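Local structure of LRR receptor-like serine/threonine-protein kinase RGI3 (Arabidopsis thaliana, 5HZ0) at residues D452-S457 with F473-D478; R404-R409 with F426-E431; F117-S122 with G141-L146; G148-E153 with T168-K173. The protein acts as a cell-surface receptor for RGF peptide hormones, bound by its extracellular leucine-rich repeats, and helps maintain the root stem cell niche through PLETHORA transcription factors. The protein carries 5 engineered substitutions. All coordinates share one frame; numbering follows the deposited sequence.

Contact 1. Residues D452-S457 with F473-D478; sequences DLHTNS and FIDFSD
Asp452 and Asp475 pair as a parallel bridge, CA to CA 4.7 Å, and past them Leu453 N, Thr455 N and Asn456 N donate to Asp475 O, Ser477 O and Asp478 O. This is the joint between two successive leucine-rich repeats of the extracellular solenoid. Strands 450-452 and 473-475 run on into loops of matching shape.

The two aspartates lie side by side and point the same way, their carboxylate planes nearly parallel. Asp452 OD1 is 3.8 Å from Asp475 OD2, so like charges are close. His454 ND1 donates to the syn lone pair of Asp452 OD1 at 2.6 Å, 27° out of the ring plane. A positive charge on this ring would probably ease the repulsion. CG of His454 stands between the backbone N and the carbonyl carbon (chi1 81°), 3.9 Å from Asp475 OD2. Asp475 OD1 accepts from Ser477 N, closing an Asx turn, and also from Ser477 OG. An alanine at Asp475 would probably leave both Ser477 donors without their acceptor and the turn less firmly held.

Leu453 and Phe476 run alongside each other in the buried interior, Leu453 CD1 to Phe476 CE1 3.9 Å. Ile474 CG2 sits over the centre of the Phe476 ring. At the far end, Thr455 OG1 donates to Asp478 OD2 at 2.8 Å, on the anti side of the carboxylate.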
loop_
_atom_site.group_PDB
_atom_site.type_symbol
_atom_site.label_atom_id
_atom_site.label_comp_id
_atom_site.label_asym_id
_atom_site.label_seq_id
_atom_site.Cartn_x
_atom_site.Cartn_y
_atom_site.Cartn_z
ATOM N N ASP A 452 -3.793 -12.205 -18.628
ATOM C CA ASP A 452 -2.651 -13.100 -18.576
ATOM C C ASP A 452 -3.133 -14.553 -18.538
ATOM O O ASP A 452 -3.595 -15.037 -17.503
ATOM C CB ASP A 452 -1.871 -12.803 -17.295
ATOM C CG ASP A 452 -0.437 -13.328 -17.319
ATOM O OD1 ASP A 452 -0.092 -14.206 -18.153
ATOM O OD2 ASP A 452 0.337 -12.847 -16.464
ATOM N N LEU A 453 -3.018 -15.243 -19.668
ATOM C CA LEU A 453 -3.308 -16.683 -19.787
ATOM C C LEU A 453 -2.083 -17.646 -19.874
ATOM O O LEU A 453 -2.244 -18.830 -20.179
ATOM C CB LEU A 453 -4.311 -16.947 -20.917
ATOM C CG LEU A 453 -5.625 -16.150 -20.844
ATOM C CD1 LEU A 453 -6.635 -16.596 -21.913
ATOM C CD2 LEU A 453 -6.233 -16.227 -19.453
ATOM N N HIS A 454 -0.867 -17.135 -19.689
ATOM C CA HIS A 454 0.333 -17.915 -20.022
ATOM C C HIS A 454 0.526 -19.246 -19.267
ATOM O O HIS A 454 0.064 -19.400 -18.146
ATOM C CB HIS A 454 1.619 -17.051 -19.985
ATOM C CG HIS A 454 2.192 -16.840 -18.617
ATOM N ND1 HIS A 454 2.054 -15.652 -17.926
ATOM C CD2 HIS A 454 2.940 -17.644 -17.828
ATOM C CE1 HIS A 454 2.677 -15.740 -16.768
ATOM N NE2 HIS A 454 3.224 -16.942 -16.680
ATOM N N THR A 455 1.189 -20.207 -19.906
ATOM C CA THR A 455 1.431 -21.516 -19.294
ATOM C C THR A 455 0.136 -22.267 -18.955
ATOM O O THR A 455 -0.223 -22.491 -17.797
ATOM C CB THR A 455 2.397 -21.413 -18.083
ATOM O OG1 THR A 455 3.614 -20.796 -18.522
ATOM C CG2 THR A 455 2.724 -22.792 -17.500
ATOM N N ASN A 456 -0.564 -22.639 -20.012
ATOM C CA ASN A 456 -1.700 -23.522 -19.929
ATOM C C ASN A 456 -1.669 -24.374 -21.174
ATOM O O ASN A 456 -0.690 -24.374 -21.912
ATOM C CB ASN A 456 -2.999 -22.722 -19.867
ATOM C CG ASN A 456 -3.220 -22.085 -18.513
ATOM O OD1 ASN A 456 -3.566 -22.767 -17.555
ATOM N ND2 ASN A 456 -3.007 -20.773 -18.421
ATOM N N SER A 457 -2.725 -25.139 -21.370
ATOM C CA SER A 457 -2.929 -25.939 -22.561
ATOM C C SER A 457 -3.874 -25.308 -23.574
ATOM O O SER A 457 -4.563 -26.020 -24.315
ATOM C CB SER A 457 -3.253 -27.374 -22.208
ATOM O OG SER A 457 -2.112 -27.923 -21.567
ATOM N N PHE A 473 -2.610 -5.083 -21.682
ATOM C CA PHE A 473 -1.665 -6.177 -21.528
ATOM C C PHE A 473 -2.255 -7.516 -21.999
ATOM O O PHE A 473 -3.343 -7.906 -21.583
ATOM C CB PHE A 473 -1.214 -6.255 -20.062
ATOM C CG PHE A 473 -0.168 -7.318 -19.785
ATOM C CD1 PHE A 473 -0.534 -8.646 -19.596
ATOM C CD2 PHE A 473 1.183 -6.981 -19.694
ATOM C CE1 PHE A 473 0.418 -9.613 -19.334
ATOM C CE2 PHE A 473 2.134 -7.944 -19.434
ATOM C CZ PHE A 473 1.747 -9.263 -19.254
ATOM N N ILE A 474 -1.518 -8.227 -22.854
ATOM C CA ILE A 474 -1.906 -9.574 -23.273
ATOM C C ILE A 474 -0.736 -10.539 -23.155
ATOM O O ILE A 474 0.290 -10.314 -23.767
ATOM C CB ILE A 474 -2.392 -9.604 -24.731
ATOM C CG1 ILE A 474 -3.700 -8.836 -24.880
ATOM C CG2 ILE A 474 -2.587 -11.039 -25.214
ATOM C CD1 ILE A 474 -4.223 -8.855 -26.293
ATOM N N ASP A 475 -0.879 -11.600 -22.365
ATOM C CA ASP A 475 0.120 -12.658 -22.363
ATOM C C ASP A 475 -0.541 -14.025 -22.558
ATOM O O ASP A 475 -1.137 -14.567 -21.636
ATOM C CB ASP A 475 0.870 -12.624 -21.027
ATOM C CG ASP A 475 2.165 -13.432 -21.049
ATOM O OD1 ASP A 475 2.365 -14.220 -21.996
ATOM O OD2 ASP A 475 2.977 -13.282 -20.102
ATOM N N PHE A 476 -0.408 -14.578 -23.763
ATOM C CA PHE A 476 -0.880 -15.929 -24.112
ATOM C C PHE A 476 0.263 -16.943 -24.221
ATOM O O PHE A 476 0.091 -18.047 -24.734
ATOM C CB PHE A 476 -1.755 -15.927 -25.371
ATOM C CG PHE A 476 -3.003 -15.079 -25.250
ATOM C CD1 PHE A 476 -3.493 -14.700 -24.005
ATOM C CD2 PHE A 476 -3.686 -14.669 -26.379
ATOM C CE1 PHE A 476 -4.625 -13.922 -23.895
ATOM C CE2 PHE A 476 -4.819 -13.890 -26.273
ATOM C CZ PHE A 476 -5.294 -13.520 -25.031
ATOM N N SER A 477 1.454 -16.533 -23.820
ATOM C CA SER A 477 2.634 -17.355 -24.043
ATOM C C SER A 477 2.558 -18.718 -23.379
ATOM O O SER A 477 1.847 -18.910 -22.408
ATOM C CB SER A 477 3.921 -16.626 -23.626
ATOM O OG SER A 477 3.902 -16.293 -22.255
ATOM N N ASP A 478 3.295 -19.665 -23.944
ATOM C CA ASP A 478 3.359 -21.026 -23.434
ATOM C C ASP A 478 1.990 -21.707 -23.466
ATOM O O ASP A 478 1.436 -22.093 -22.444
ATOM C CB ASP A 478 3.949 -21.009 -22.023
ATOM C CG ASP A 478 4.457 -22.338 -21.595
ATOM O OD1 ASP A 478 4.610 -23.214 -22.476
ATOM O OD2 ASP A 478 4.702 -22.511 -20.379
#

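Contact 2. Residues R404-R409 with F426-E431; sequences RLNGNR and FVDISE
The guanidinium of Arg404 has Phe426 CZ over one face, 4.2 Å above its plane and offset toward the rim. Asp428 OD2 meets the same group at its edge, near the plane. The Phe426 ring is turned 66° from the guanidinium, so the two are not stacked in parallel. The Asp428 carboxylate is nearly coplanar with the guanidinium, and the amide of Asn406 stacks on this carboxylate with planes 10° apart.

Arg404 NH2 and Asp428 OD2 form a salt bridge; the modelled length is too short to be trusted. The arginine chain bends at chi3 (63°), which brings NE to 3.4 Å from Asp428 OD2. A weak bond also runs from Arg404 NE to Asn406 OD1. Arg404 CD lies 3.6 Å from Phe426 CE1.

These are neighbouring leucine-rich repeats of the ectodomain, and Arg404 belongs to a peptide-recognition motif. Its NH1 makes a salt bridge with the backbone of the bound peptide, so Asp428 probably acts as a second-shell residue that helps to position Arg404. An alanine at Asp428 would probably leave Arg404 NH2 without its charge partner and the guanidinium freer to turn from the peptide. Asp428 OD1 accepts from Ser430 N and, through its syn lone pair, from Ser430 OG.

Farther along, Gly407 N donates to Ser430 O at 3.1 Å, and Asn408 N to Glu431 O at 3.1 Å. The buried Asn408 ND2 donates to Leu405 O at 2.8 Å and also to Leu381 O of the preceding repeat.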
loop_
_atom_site.group_PDB
_atom_site.type_symbol
_atom_site.label_atom_id
_atom_site.label_comp_id
_atom_site.label_asym_id
_atom_site.label_seq_id
_atom_site.Cartn_x
_atom_site.Cartn_y
_atom_site.Cartn_z
ATOM N N ARG A 404 -7.286 -13.018 -9.691
ATOM C CA ARG A 404 -6.037 -13.751 -9.900
ATOM C C ARG A 404 -6.140 -15.179 -9.392
ATOM O O ARG A 404 -6.199 -15.423 -8.178
ATOM C CB ARG A 404 -4.897 -13.016 -9.221
ATOM C CG ARG A 404 -4.792 -11.565 -9.651
ATOM C CD ARG A 404 -3.423 -11.023 -9.362
ATOM N NE ARG A 404 -2.426 -11.754 -10.143
ATOM C CZ ARG A 404 -1.113 -11.563 -10.058
ATOM N NH1 ARG A 404 -0.623 -10.654 -9.216
ATOM N NH2 ARG A 404 -0.298 -12.286 -10.817
ATOM N N LEU A 405 -6.225 -16.103 -10.349
ATOM C CA LEU A 405 -6.291 -17.543 -10.094
ATOM C C LEU A 405 -4.993 -18.285 -10.422
ATOM O O LEU A 405 -4.941 -19.514 -10.375
ATOM C CB LEU A 405 -7.486 -18.177 -10.810
ATOM C CG LEU A 405 -8.863 -17.595 -10.476
ATOM C CD1 LEU A 405 -9.960 -18.417 -11.137
ATOM C CD2 LEU A 405 -9.070 -17.533 -8.983
ATOM N N ASN A 406 -3.974 -17.525 -10.807
ATOM C CA ASN A 406 -2.725 -18.075 -11.328
ATOM C C ASN A 406 -1.919 -18.936 -10.349
ATOM O O ASN A 406 -1.949 -18.711 -9.143
ATOM C CB ASN A 406 -1.867 -16.956 -11.938
ATOM C CG ASN A 406 -1.568 -15.846 -10.959
ATOM O OD1 ASN A 406 -2.401 -14.979 -10.721
ATOM N ND2 ASN A 406 -0.366 -15.857 -10.391
ATOM N N GLY A 407 -1.201 -19.932 -10.870
ATOM C CA GLY A 407 -0.401 -20.794 -10.017
ATOM C C GLY A 407 -1.197 -21.836 -9.259
ATOM O O GLY A 407 -1.046 -22.004 -8.043
ATOM N N ASN A 408 -2.056 -22.534 -9.994
ATOM C CA ASN A 408 -2.839 -23.645 -9.469
ATOM C C ASN A 408 -2.900 -24.780 -10.501
ATOM O O ASN A 408 -2.122 -24.793 -11.458
ATOM C CB ASN A 408 -4.257 -23.185 -9.090
ATOM C CG ASN A 408 -4.282 -22.321 -7.843
ATOM O OD1 ASN A 408 -4.134 -22.825 -6.736
ATOM N ND2 ASN A 408 -4.470 -21.016 -8.018
ATOM N N ARG A 409 -3.755 -25.769 -10.248
ATOM C CA ARG A 409 -4.019 -26.898 -11.161
ATOM C C ARG A 409 -5.307 -26.835 -11.978
ATOM O O ARG A 409 -5.815 -27.884 -12.399
ATOM C CB ARG A 409 -3.845 -28.269 -10.485
ATOM C CG ARG A 409 -2.390 -28.707 -10.346
ATOM C CD ARG A 409 -2.257 -30.166 -9.915
ATOM N NE ARG A 409 -2.751 -30.423 -8.567
ATOM C CZ ARG A 409 -3.710 -31.304 -8.288
ATOM N NH1 ARG A 409 -4.266 -32.004 -9.269
ATOM N NH2 ARG A 409 -4.104 -31.491 -7.035
ATOM N N PHE A 426 -8.701 -6.765 -14.577
ATOM C CA PHE A 426 -7.425 -7.428 -14.474
ATOM C C PHE A 426 -7.730 -8.887 -14.199
ATOM O O PHE A 426 -8.383 -9.219 -13.207
ATOM C CB PHE A 426 -6.632 -6.838 -13.302
ATOM C CG PHE A 426 -5.265 -7.418 -13.147
ATOM C CD1 PHE A 426 -5.094 -8.690 -12.631
ATOM C CD2 PHE A 426 -4.133 -6.687 -13.520
ATOM C CE1 PHE A 426 -3.827 -9.237 -12.494
ATOM C CE2 PHE A 426 -2.861 -7.223 -13.377
ATOM C CZ PHE A 426 -2.711 -8.497 -12.863
ATOM N N VAL A 427 -7.237 -9.757 -15.070
ATOM C CA VAL A 427 -7.446 -11.186 -14.932
ATOM C C VAL A 427 -6.126 -11.968 -15.184
ATOM O O VAL A 427 -5.514 -11.883 -16.257
ATOM C CB VAL A 427 -8.598 -11.625 -15.874
ATOM C CG1 VAL A 427 -8.298 -11.177 -17.242
ATOM C CG2 VAL A 427 -8.791 -13.102 -15.840
ATOM N N ASP A 428 -5.680 -12.704 -14.171
ATOM C CA ASP A 428 -4.513 -13.555 -14.292
ATOM C C ASP A 428 -4.927 -14.992 -13.970
ATOM O O ASP A 428 -5.221 -15.315 -12.807
ATOM C CB ASP A 428 -3.435 -13.072 -13.307
ATOM C CG ASP A 428 -2.108 -13.753 -13.523
ATOM O OD1 ASP A 428 -2.065 -14.656 -14.383
ATOM O OD2 ASP A 428 -1.118 -13.398 -12.834
ATOM N N ILE A 429 -5.006 -15.821 -15.015
ATOM C CA ILE A 429 -5.187 -17.288 -14.931
ATOM C C ILE A 429 -3.944 -18.147 -15.299
ATOM O O ILE A 429 -4.029 -19.368 -15.518
ATOM C CB ILE A 429 -6.545 -17.763 -15.544
ATOM C CG1 ILE A 429 -7.673 -16.794 -15.150
ATOM C CG2 ILE A 429 -6.863 -19.223 -15.128
ATOM C CD1 ILE A 429 -8.850 -16.829 -16.153
ATOM N N SER A 430 -2.791 -17.496 -15.428
ATOM C CA SER A 430 -1.608 -18.188 -15.918
ATOM C C SER A 430 -1.214 -19.356 -15.013
ATOM O O SER A 430 -1.645 -19.431 -13.859
ATOM C CB SER A 430 -0.436 -17.220 -16.060
ATOM O OG SER A 430 -0.201 -16.541 -14.851
ATOM N N GLU A 431 -0.453 -20.294 -15.572
ATOM C CA GLU A 431 0.067 -21.443 -14.826
ATOM C C GLU A 431 -1.025 -22.306 -14.221
ATOM O O GLU A 431 -1.137 -22.448 -13.003
ATOM C CB GLU A 431 1.065 -21.002 -13.755
ATOM C CG GLU A 431 2.342 -20.393 -14.309
ATOM C CD GLU A 431 3.387 -20.204 -13.233
ATOM O OE1 GLU A 431 4.494 -20.771 -13.350
ATOM O OE2 GLU A 431 3.099 -19.484 -12.259
#

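Contact 3. Residues F117-S122 with G141-L146; sequences FDNKLS and GGNKNL
Asp118 N donates to Gly141 O at 2.9 Å. The next bond, Asn119 N to Gly142 O at 3.2 Å, is weak.

Asn143 then reaches across with its side chain. Its CG is anti to the carbonyl carbon (chi1 -65°), alongside Leu121, and both side chains point the same way. Leu121 N makes a weak bond to Asn143 OD1 at 3.0 Å. The other end of this buried amide is also used, since Asn143 ND2 donates to Ala140 O. Asn119 is satisfied by weaker bonds: OD1 accepts from Asn95 N, and ND2 gives to Leu116 O and Leu92 O.

Leu121 CB meets Leu146 CD2 at 4.3 Å, and the same CD2 lies 3.5 Å from Ser122 O. Gly142 has a positive phi, which favours glycine, and a side chain here would point at 117-122.

Two polar groups turn to the bound peptide. Asp118 OD1 bonds to the backbone of the bound peptide. Gly141 N bonds to a modified side chain of that peptide, probably the sulfated tyrosine of RGF hormones. Phe117 packs on a modified side chain of the peptide and makes a cation-pi contact with Arg139. The arrangement is a leucine-rich-repeat joint serving as a peptide-recognition site.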
loop_
_atom_site.group_PDB
_atom_site.type_symbol
_atom_site.label_atom_id
_atom_site.label_comp_id
_atom_site.label_asym_id
_atom_site.label_seq_id
_atom_site.Cartn_x
_atom_site.Cartn_y
_atom_site.Cartn_z
ATOM N N PHE A 117 1.610 21.442 18.871
ATOM C CA PHE A 117 1.804 20.540 17.737
ATOM C C PHE A 117 1.986 21.249 16.390
ATOM O O PHE A 117 1.653 22.422 16.250
ATOM C CB PHE A 117 0.686 19.487 17.666
ATOM C CG PHE A 117 -0.675 20.047 17.314
ATOM C CD1 PHE A 117 -1.066 20.184 15.991
ATOM C CD2 PHE A 117 -1.570 20.407 18.309
ATOM C CE1 PHE A 117 -2.318 20.686 15.666
ATOM C CE2 PHE A 117 -2.823 20.909 17.986
ATOM C CZ PHE A 117 -3.195 21.044 16.666
ATOM N N ASP A 118 2.542 20.530 15.415
ATOM C CA ASP A 118 2.810 21.086 14.079
ATOM C C ASP A 118 3.683 22.353 14.100
ATOM O O ASP A 118 3.295 23.417 13.596
ATOM C CB ASP A 118 1.516 21.324 13.290
ATOM C CG ASP A 118 0.886 20.032 12.789
ATOM O OD1 ASP A 118 1.625 19.067 12.522
ATOM O OD2 ASP A 118 -0.351 19.981 12.654
ATOM N N ASN A 119 4.857 22.235 14.706
ATOM C CA ASN A 119 5.802 23.338 14.725
ATOM C C ASN A 119 7.184 22.879 14.296
ATOM O O ASN A 119 7.355 21.783 13.770
ATOM C CB ASN A 119 5.856 23.991 16.104
ATOM C CG ASN A 119 4.768 25.002 16.304
ATOM O OD1 ASN A 119 4.492 25.800 15.420
ATOM N ND2 ASN A 119 4.124 24.970 17.471
ATOM N N LYS A 120 8.155 23.765 14.448
ATOM C CA LYS A 120 9.569 23.423 14.279
ATOM C C LYS A 120 10.354 23.173 15.575
ATOM O O LYS A 120 11.580 23.231 15.563
ATOM C CB LYS A 120 10.268 24.410 13.358
ATOM C CG LYS A 120 9.914 24.191 11.904
ATOM C CD LYS A 120 10.335 25.394 11.095
ATOM C CE LYS A 120 10.952 24.999 9.767
ATOM N NZ LYS A 120 11.504 26.214 9.094
ATOM N N LEU A 121 9.652 23.020 16.698
ATOM C CA LEU A 121 10.285 22.877 18.021
ATOM C C LEU A 121 11.321 21.750 18.129
ATOM O O LEU A 121 11.213 20.719 17.465
ATOM C CB LEU A 121 9.227 22.672 19.114
ATOM C CG LEU A 121 8.115 23.705 19.252
ATOM C CD1 LEU A 121 7.145 23.281 20.359
ATOM C CD2 LEU A 121 8.684 25.098 19.518
ATOM N N SER A 122 12.326 21.965 18.977
ATOM C CA SER A 122 13.391 20.988 19.188
ATOM C C SER A 122 13.672 20.807 20.678
ATOM O O SER A 122 12.953 21.347 21.520
ATOM C CB SER A 122 14.668 21.404 18.440
ATOM O OG SER A 122 14.928 22.799 18.566
ATOM N N GLY A 141 3.039 16.794 19.173
ATOM C CA GLY A 141 3.432 16.046 17.990
ATOM C C GLY A 141 3.663 16.870 16.738
ATOM O O GLY A 141 3.374 18.059 16.691
ATOM N N GLY A 142 4.207 16.245 15.703
ATOM C CA GLY A 142 4.566 16.985 14.502
ATOM C C GLY A 142 5.600 18.080 14.745
ATOM O O GLY A 142 5.508 19.174 14.169
ATOM N N ASN A 143 6.544 17.798 15.647
ATOM C CA ASN A 143 7.817 18.515 15.730
ATOM C C ASN A 143 8.923 17.481 15.524
ATOM O O ASN A 143 9.186 16.676 16.418
ATOM C CB ASN A 143 7.994 19.159 17.102
ATOM C CG ASN A 143 6.981 20.252 17.374
ATOM O OD1 ASN A 143 7.111 21.355 16.867
ATOM N ND2 ASN A 143 5.965 19.949 18.187
ATOM N N LYS A 144 9.597 17.515 14.374
ATOM C CA LYS A 144 10.501 16.417 14.018
ATOM C C LYS A 144 11.698 16.305 14.952
ATOM O O LYS A 144 12.155 15.202 15.248
ATOM C CB LYS A 144 10.957 16.483 12.552
ATOM C CG LYS A 144 11.568 15.163 12.075
ATOM C CD LYS A 144 11.908 15.164 10.587
ATOM C CE LYS A 144 12.914 16.254 10.249
ATOM N NZ LYS A 144 13.420 16.192 8.837
ATOM N N ASN A 145 12.188 17.442 15.430
ATOM C CA ASN A 145 13.350 17.443 16.308
ATOM C C ASN A 145 13.106 17.511 17.801
ATOM O O ASN A 145 14.057 17.665 18.562
ATOM C CB ASN A 145 14.347 18.500 15.869
ATOM C CG ASN A 145 14.914 18.188 14.520
ATOM O OD1 ASN A 145 15.398 17.076 14.293
ATOM N ND2 ASN A 145 14.807 19.131 13.596
ATOM N N LEU A 146 11.846 17.453 18.224
ATOM C CA LEU A 146 11.561 17.248 19.637
ATOM C C LEU A 146 12.131 15.871 19.950
ATOM O O LEU A 146 11.745 14.882 19.324
ATOM C CB LEU A 146 10.052 17.290 19.888
ATOM C CG LEU A 146 9.569 17.809 21.241
ATOM C CD1 LEU A 146 9.929 16.833 22.347
ATOM C CD2 LEU A 146 10.166 19.181 21.518
#

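Contact 4. Residues G148-E153 with T168-K173; sequences GELPWE and TSLSGK
Gly148 and Leu170 make the tight half of this contact. Ser171 N donates to Gly148 O at 3.0 Å, with an angle of 169° at the hydrogen. Leu170 CG rests 3.4 Å from the same Gly148 O. Its CD2 touches Leu150 CB at 3.8 Å, and both leucines are buried. The backbone angles of Gly148 call for glycine, because a CB would press on the carbonyl O of the residue before.

The other half is loose and faces solvent. The Glu149 chain is extended beyond CG, and its CG is 3.4 Å from Ser171 O. Its OE1 makes a weak bond to Lys173 N at 3.4 Å. The opposite charges stay apart, Glu149 OE1 to Lys173 NZ 5.5 Å. Gly172 has no side chain to meet the glutamate.

Both segments hold part of the L-x-G-x-x-P pattern of plant-specific leucine-rich repeats, which runs beyond their ends and adds short second strands beside the main repeat strands. The chain turns a corner at Gly148 after strand 145-147. Leu170 packs on Leu146 of that strand, while strand 169-172 pairs on its other flank with strand 193-194.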
loop_
_atom_site.group_PDB
_atom_site.type_symbol
_atom_site.label_atom_id
_atom_site.label_comp_id
_atom_site.label_asym_id
_atom_site.label_seq_id
_atom_site.Cartn_x
_atom_site.Cartn_y
_atom_site.Cartn_z
ATOM N N GLY A 148 14.698 13.208 22.885
ATOM C CA GLY A 148 14.924 12.847 24.264
ATOM C C GLY A 148 13.911 11.830 24.702
ATOM O O GLY A 148 12.990 11.508 23.958
ATOM N N GLU A 149 14.096 11.301 25.903
ATOM C CA GLU A 149 13.127 10.393 26.486
ATOM C C GLU A 149 11.959 11.179 27.081
ATOM O O GLU A 149 12.121 12.319 27.510
ATOM C CB GLU A 149 13.788 9.527 27.563
ATOM C CG GLU A 149 14.569 8.339 27.025
ATOM C CD GLU A 149 14.897 7.308 28.100
ATOM O OE1 GLU A 149 15.028 6.106 27.774
ATOM O OE2 GLU A 149 15.039 7.700 29.274
ATOM N N LEU A 150 10.780 10.573 27.107
ATOM C CA LEU A 150 9.654 11.187 27.793
ATOM C C LEU A 150 10.025 11.253 29.270
ATOM O O LEU A 150 10.337 10.229 29.879
ATOM C CB LEU A 150 8.375 10.367 27.578
ATOM C CG LEU A 150 7.082 10.861 28.227
ATOM C CD1 LEU A 150 6.612 12.184 27.619
ATOM C CD2 LEU A 150 5.996 9.796 28.126
ATOM N N PRO A 151 10.017 12.463 29.848
ATOM C CA PRO A 151 10.498 12.590 31.228
ATOM C C PRO A 151 9.629 11.856 32.236
ATOM O O PRO A 151 8.407 11.812 32.125
ATOM C CB PRO A 151 10.463 14.100 31.481
ATOM C CG PRO A 151 9.453 14.622 30.513
ATOM C CD PRO A 151 9.552 13.749 29.299
ATOM N N TRP A 152 10.301 11.269 33.214
ATOM C CA TRP A 152 9.680 10.552 34.308
ATOM C C TRP A 152 8.560 11.384 34.957
ATOM O O TRP A 152 7.462 10.880 35.285
ATOM C CB TRP A 152 10.774 10.225 35.321
ATOM C CG TRP A 152 10.299 9.444 36.457
ATOM C CD1 TRP A 152 9.938 9.919 37.681
ATOM C CD2 TRP A 152 10.116 8.029 36.498
ATOM N NE1 TRP A 152 9.535 8.881 38.486
ATOM C CE2 TRP A 152 9.639 7.706 37.780
ATOM C CE3 TRP A 152 10.305 6.998 35.573
ATOM C CZ2 TRP A 152 9.350 6.401 38.163
ATOM C CZ3 TRP A 152 10.011 5.704 35.954
ATOM C CH2 TRP A 152 9.543 5.417 37.236
ATOM N N GLU A 153 8.818 12.681 35.085
ATOM C CA GLU A 153 7.896 13.584 35.775
ATOM C C GLU A 153 6.506 13.655 35.137
ATOM O O GLU A 153 5.578 14.214 35.721
ATOM C CB GLU A 153 8.504 14.976 35.878
ATOM C CG GLU A 153 9.662 15.070 36.874
ATOM C CD GLU A 153 10.982 14.483 36.365
ATOM O OE1 GLU A 153 11.078 14.077 35.182
ATOM O OE2 GLU A 153 11.930 14.440 37.168
ATOM N N THR A 168 7.559 12.750 16.293
ATOM C CA THR A 168 8.652 13.445 16.930
ATOM C C THR A 168 9.849 12.508 16.947
ATOM O O THR A 168 9.775 11.365 16.490
ATOM C CB THR A 168 8.299 13.839 18.378
ATOM O OG1 THR A 168 8.000 12.660 19.128
ATOM C CG2 THR A 168 7.104 14.770 18.402
ATOM N N SER A 169 10.957 12.997 17.473
ATOM C CA SER A 169 12.140 12.174 17.639
ATOM C C SER A 169 12.262 11.568 19.037
ATOM O O SER A 169 13.339 11.133 19.439
ATOM C CB SER A 169 13.386 12.906 17.174
ATOM O OG SER A 169 13.282 13.145 15.780
ATOM N N LEU A 170 11.177 11.631 19.805
ATOM C CA LEU A 170 11.153 11.037 21.139
ATOM C C LEU A 170 11.652 9.604 21.110
ATOM O O LEU A 170 11.193 8.790 20.301
ATOM C CB LEU A 170 9.744 11.065 21.717
ATOM C CG LEU A 170 9.715 11.585 23.150
ATOM C CD1 LEU A 170 9.760 13.102 23.170
ATOM C CD2 LEU A 170 8.508 11.064 23.854
ATOM N N SER A 171 12.594 9.307 21.999
ATOM C CA SER A 171 13.291 8.029 21.977
ATOM C C SER A 171 13.269 7.371 23.337
ATOM O O SER A 171 12.689 7.902 24.271
ATOM C CB SER A 171 14.741 8.230 21.552
ATOM O OG SER A 171 15.441 9.035 22.495
ATOM N N GLY A 172 13.922 6.218 23.447
ATOM C CA GLY A 172 13.959 5.482 24.702
ATOM C C GLY A 172 12.667 4.777 25.067
ATOM O O GLY A 172 11.720 4.743 24.285
ATOM N N LYS A 173 12.636 4.188 26.255
ATOM C CA LYS A 173 11.446 3.493 26.729
ATOM C C LYS A 173 10.490 4.460 27.439
ATOM O O LYS A 173 10.925 5.401 28.104
ATOM C CB LYS A 173 11.835 2.336 27.657
ATOM C CG LYS A 173 12.546 2.771 28.925
ATOM C CD LYS A 173 12.802 1.593 29.852
ATOM C CE LYS A 173 14.243 1.165 29.801
ATOM N NZ LYS A 173 14.618 0.691 28.445
#

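The four contacts form two pairs along the solenoid. Contacts 1 and 2 have centres 10 Å apart and touch, probably through backbone hydrogen bonds, Asp452 N to Val427 O at 2.9 Å and His454 O to Glu431 N at 2.8 Å. Contacts 3 and 4 have centres 14 Å apart, joined by Leu146 O and Ser169 N at 2.8 Å. The pairs lie on opposite sides of the chain's centre. Contacts 2 and 3 reach the bound peptide, although their centres are about 49 Å apart and their nearest atoms about 35 Å. The peptide spans much of the arc. Contact 1 continues the stacking beyond contact 2; contact 4 continues the second-strand layer that contact 3 enters.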